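Local coordinates for DNA protection during starvation protein (PDB 1N1Q), which probably stores iron as a ferric mineral inside a hollow twelve-subunit shell, oxidising ferrous iron with hydrogen peroxide, and shields DNA from oxidative damage, at residues 21-24 against 25-28; 110-113 against 114-117. All coordinates share one frame; numbering follows the deposited sequence.

Interaction 1 (21-24 against 25-28)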
loop_
_atom_site.group_PDB
_atom_site.type_symbol
_atom_site.label_atom_id
_atom_site.label_comp_id
_atom_site.label_asym_id
_atom_site.label_seq_id
_atom_site.Cartn_x
_atom_site.Cartn_y
_atom_site.Cartn_z
ATOM N N VAL A 21 18.918 11.134 15.007
ATOM C CA VAL A 21 18.904 10.959 13.556
ATOM C C VAL A 21 20.245 10.320 13.198
ATOM O O VAL A 21 20.318 9.433 12.358
ATOM C CB VAL A 21 18.749 12.309 12.815
ATOM C CG1 VAL A 21 18.817 12.099 11.297
ATOM C CG2 VAL A 21 17.437 12.939 13.183
ATOM N N VAL A 22 21.304 10.773 13.858
ATOM C CA VAL A 22 22.632 10.204 13.631
ATOM C C VAL A 22 22.649 8.748 14.121
ATOM O O VAL A 22 23.105 7.846 13.411
ATOM C CB VAL A 22 23.732 11.002 14.391
ATOM C CG1 VAL A 22 25.030 10.194 14.445
ATOM C CG2 VAL A 22 23.975 12.340 13.701
ATOM N N LEU A 23 22.133 8.523 15.327
ATOM C CA LEU A 23 22.097 7.180 15.898
ATOM C C LEU A 23 21.253 6.189 15.100
ATOM O O LEU A 23 21.570 5.002 15.062
ATOM C CB LEU A 23 21.607 7.228 17.349
ATOM C CG LEU A 23 22.693 7.624 18.359
ATOM C CD1 LEU A 23 22.073 7.951 19.706
ATOM C CD2 LEU A 23 23.698 6.488 18.482
ATOM N N TYR A 24 20.185 6.661 14.460
ATOM C CA TYR A 24 19.349 5.762 13.672
ATOM C C TYR A 24 20.227 5.082 12.626
ATOM O O TYR A 24 20.118 3.878 12.388
ATOM C CB TYR A 24 18.225 6.538 12.982
ATOM C CG TYR A 24 17.351 5.679 12.087
ATOM C CD1 TYR A 24 16.406 4.799 12.625
ATOM C CD2 TYR A 24 17.469 5.749 10.701
ATOM C CE1 TYR A 24 15.602 4.011 11.799
ATOM C CE2 TYR A 24 16.674 4.967 9.869
ATOM C CZ TYR A 24 15.741 4.105 10.422
ATOM O OH TYR A 24 14.943 3.347 9.592
ATOM N N VAL A 25 21.107 5.857 12.004
ATOM C CA VAL A 25 21.991 5.301 10.985
ATOM C C VAL A 25 23.194 4.579 11.586
ATOM O O VAL A 25 23.664 3.582 11.042
ATOM C CB VAL A 25 22.463 6.402 10.008
ATOM C CG1 VAL A 25 23.658 5.914 9.173
ATOM C CG2 VAL A 25 21.325 6.780 9.085
ATOM N N LYS A 26 23.674 5.061 12.726
ATOM C CA LYS A 26 24.821 4.438 13.379
ATOM C C LYS A 26 24.458 3.033 13.857
ATOM O O LYS A 26 25.240 2.089 13.712
ATOM C CB LYS A 26 25.283 5.295 14.561
ATOM C CG LYS A 26 26.658 4.914 15.122
ATOM C CD LYS A 26 27.096 5.903 16.210
ATOM C CE LYS A 26 28.528 5.657 16.675
ATOM N NZ LYS A 26 28.956 6.696 17.663
ATOM N N LEU A 27 23.263 2.899 14.420
ATOM C CA LEU A 27 22.790 1.613 14.908
ATOM C C LEU A 27 22.552 0.649 13.742
ATOM O O LEU A 27 22.727 -0.566 13.879
ATOM C CB LEU A 27 21.522 1.814 15.732
ATOM C CG LEU A 27 21.818 2.557 17.043
ATOM C CD1 LEU A 27 20.529 3.048 17.678
ATOM C CD2 LEU A 27 22.575 1.623 18.000
ATOM N N HIS A 28 22.157 1.195 12.596
ATOM C CA HIS A 28 21.959 0.388 11.391
ATOM C C HIS A 28 23.338 -0.098 10.971
ATOM O O HIS A 28 23.511 -1.242 10.562
ATOM C CB HIS A 28 21.349 1.235 10.261
ATOM C CG HIS A 28 19.855 1.162 10.191
ATOM N ND1 HIS A 28 19.187 0.132 9.565
ATOM C CD2 HIS A 28 18.897 1.991 10.672
ATOM C CE1 HIS A 28 17.884 0.330 9.660
ATOM N NE2 HIS A 28 17.682 1.451 10.326
#

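Interaction 2 (110-113 against 114-117)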
loop_
_atom_site.group_PDB
_atom_site.type_symbol
_atom_site.label_atom_id
_atom_site.label_comp_id
_atom_site.label_asym_id
_atom_site.label_seq_id
_atom_site.Cartn_x
_atom_site.Cartn_y
_atom_site.Cartn_z
ATOM N N GLU A 110 23.594 14.733 28.713
ATOM C CA GLU A 110 22.951 15.825 27.993
ATOM C C GLU A 110 21.474 15.909 28.349
ATOM O O GLU A 110 20.912 17.003 28.441
ATOM C CB GLU A 110 23.113 15.645 26.478
ATOM C CG GLU A 110 24.560 15.702 25.999
ATOM C CD GLU A 110 24.687 15.717 24.484
ATOM O OE1 GLU A 110 23.675 15.490 23.786
ATOM O OE2 GLU A 110 25.808 15.944 23.985
ATOM N N LEU A 111 20.842 14.757 28.551
ATOM C CA LEU A 111 19.424 14.739 28.891
ATOM C C LEU A 111 19.188 15.387 30.253
ATOM O O LEU A 111 18.194 16.084 30.455
ATOM C CB LEU A 111 18.889 13.303 28.859
ATOM C CG LEU A 111 18.668 12.750 27.435
ATOM C CD1 LEU A 111 18.393 11.251 27.494
ATOM C CD2 LEU A 111 17.510 13.496 26.767
ATOM N N LYS A 112 20.111 15.172 31.186
ATOM C CA LYS A 112 19.976 15.776 32.512
ATOM C C LYS A 112 20.034 17.299 32.395
ATOM O O LYS A 112 19.254 18.011 33.021
ATOM C CB LYS A 112 21.089 15.286 33.447
ATOM C CG LYS A 112 20.962 13.826 33.872
ATOM C CD LYS A 112 22.139 13.412 34.732
ATOM C CE LYS A 112 22.065 11.938 35.104
ATOM N NZ LYS A 112 23.308 11.477 35.782
ATOM N N VAL A 113 20.965 17.796 31.587
ATOM C CA VAL A 113 21.102 19.235 31.389
ATOM C C VAL A 113 19.863 19.828 30.716
ATOM O O VAL A 113 19.347 20.858 31.148
ATOM C CB VAL A 113 22.347 19.561 30.522
ATOM C CG1 VAL A 113 22.300 21.016 30.049
ATOM C CG2 VAL A 113 23.619 19.320 31.327
ATOM N N ALA A 114 19.387 19.170 29.661
ATOM C CA ALA A 114 18.213 19.637 28.933
ATOM C C ALA A 114 16.967 19.665 29.816
ATOM O O ALA A 114 16.158 20.593 29.738
ATOM C CB ALA A 114 17.974 18.752 27.713
ATOM N N ARG A 115 16.805 18.640 30.644
ATOM C CA ARG A 115 15.653 18.574 31.534
ATOM C C ARG A 115 15.682 19.757 32.495
ATOM O O ARG A 115 14.657 20.394 32.739
ATOM C CB ARG A 115 15.664 17.266 32.319
ATOM C CG ARG A 115 15.339 16.029 31.483
ATOM C CD ARG A 115 15.648 14.779 32.288
ATOM N NE ARG A 115 15.234 14.966 33.672
ATOM C CZ ARG A 115 15.950 14.605 34.732
ATOM N NH1 ARG A 115 17.128 14.014 34.582
ATOM N NH2 ARG A 115 15.506 14.885 35.950
ATOM N N ASP A 116 16.864 20.052 33.032
ATOM C CA ASP A 116 16.999 21.161 33.964
ATOM C C ASP A 116 16.606 22.475 33.304
ATOM O O ASP A 116 15.959 23.323 33.909
ATOM C CB ASP A 116 18.424 21.263 34.492
ATOM C CG ASP A 116 18.633 22.503 35.347
ATOM O OD1 ASP A 116 19.204 23.485 34.837
ATOM O OD2 ASP A 116 18.208 22.498 36.516
ATOM N N VAL A 117 16.997 22.638 32.049
ATOM C CA VAL A 117 16.660 23.844 31.315
ATOM C C VAL A 117 15.161 23.898 31.032
ATOM O O VAL A 117 14.549 24.967 31.123
ATOM C CB VAL A 117 17.435 23.915 29.986
ATOM C CG1 VAL A 117 16.874 25.026 29.116
ATOM C CG2 VAL A 117 18.902 24.167 30.256
#

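Interaction 1 (21-24 against 25-28)
The phenol ring of Y24 is overlapped on one face by the imidazole of H28, one turn further along helix 4-33. The two rings form a T-shaped (edge-to-face) pair: their centroids lie 4.6 Å apart, their planes are inclined at 68°, and it is the edge of H28 that is directed at the Y24 face. A chi1 of 177°, with CG beside the carbonyl carbon, tips the Y24 ring toward the C-terminal end of the helix, where H28 meets it. On the other flank of the helix, CD2 of L23 touches CD of K26 at 4.1 Å, where the extended lysine chain slants across the leucine. CB of L23 also meets CD1 of L27 at 4.3 Å. Beneath these contacts runs the alpha-helical backbone: K26 N binds V22 O at 2.9 Å, and L27 N binds L23 O at 2.8 Å with an N-H...O angle of 167°.

This helix belongs to the ferritin-like four-helix bundle, and all eight residues are buried in the assembly. K26 NZ forms a salt bridge to D103 of helix 93-120. The Y24 hydroxyl is hydrogen-bonded to S54 of the second subunit, whose own Y24 stacks on this one. The H28 side chain lies about 6 Å from the bound mu-oxo-diiron and about 5 Å from the side chain of the iron ligand H31. The packing of Y24 against H28, and of H28 against Y50 of the diiron pocket, is consistent with an aromatic layer linking the subunit interface to the surroundings of the ferroxidase centre.

Interaction 2 (110-113 against 114-117)
Four successive i to i+4 hydrogen bonds, from A114 N to E110 O through V117 N to V113 O, make 110-117 a regular alpha-helical stretch, their N-H...O angles lying between 154° and 166°. The first, A114 N to E110 O, measures 2.9 Å, and the last, V117 N to V113 O, 3.1 Å. Over this frame the side chain of R115 bends back along the helix. Its CG sits beside the backbone N, which lays the aliphatic part against the preceding turn: CG comes within 3.0 Å of L111 O and CD within 3.4 Å of the same L111 O. A bend at chi3 (40°) then carries the guanidinium alongside K112, and NH1 passes 3.9 Å from K112 CG, a contact with the methylene chain.

The two basic side chains point the same way, but K112 NZ and R115 NH1 remain 6.8 Å apart, so any repulsion is probably modest. A salt bridge from R115 NH1 to E134, with L111 packing on I133 and A114 on L130 beside it, ties helix 93-120 to helix 124-148 within the ferritin-like four-helix bundle. A114 and V117 also pack on L12 of helix 4-33, and the E110 carboxylate is hydrogen-bonded to Q16 of that helix and to S83. Within the turn itself, A114, with only a methyl group, places CB 3.5 Å from E110 O. V117 CG2 lies 3.5 Å from V113 O, whereas K112, V113 and D116 occupy the exposed flank of the helix.

Overall arrangement
Interaction 1 lies on helix 4-33 and interaction 2 on helix 93-120, on opposite sides of the chain's centre, with the centres of the two contacts about 22 Å apart and nearest atoms about 9 Å apart. They do not touch, yet both belong to the same bundle, and helix 93-120 packs against interaction 1 through residues such as L107 and V100. Residues 21-28 are wholly buried, and their chemistry is largely aromatic and aliphatic, with the charge of K26 paired to D103. Residues 110-117 are only partly buried: the polar ends of E110 and R115 reach partners on neighbouring parts of the chain, while K112 and D116 are exposed, away from the annotated iron sites.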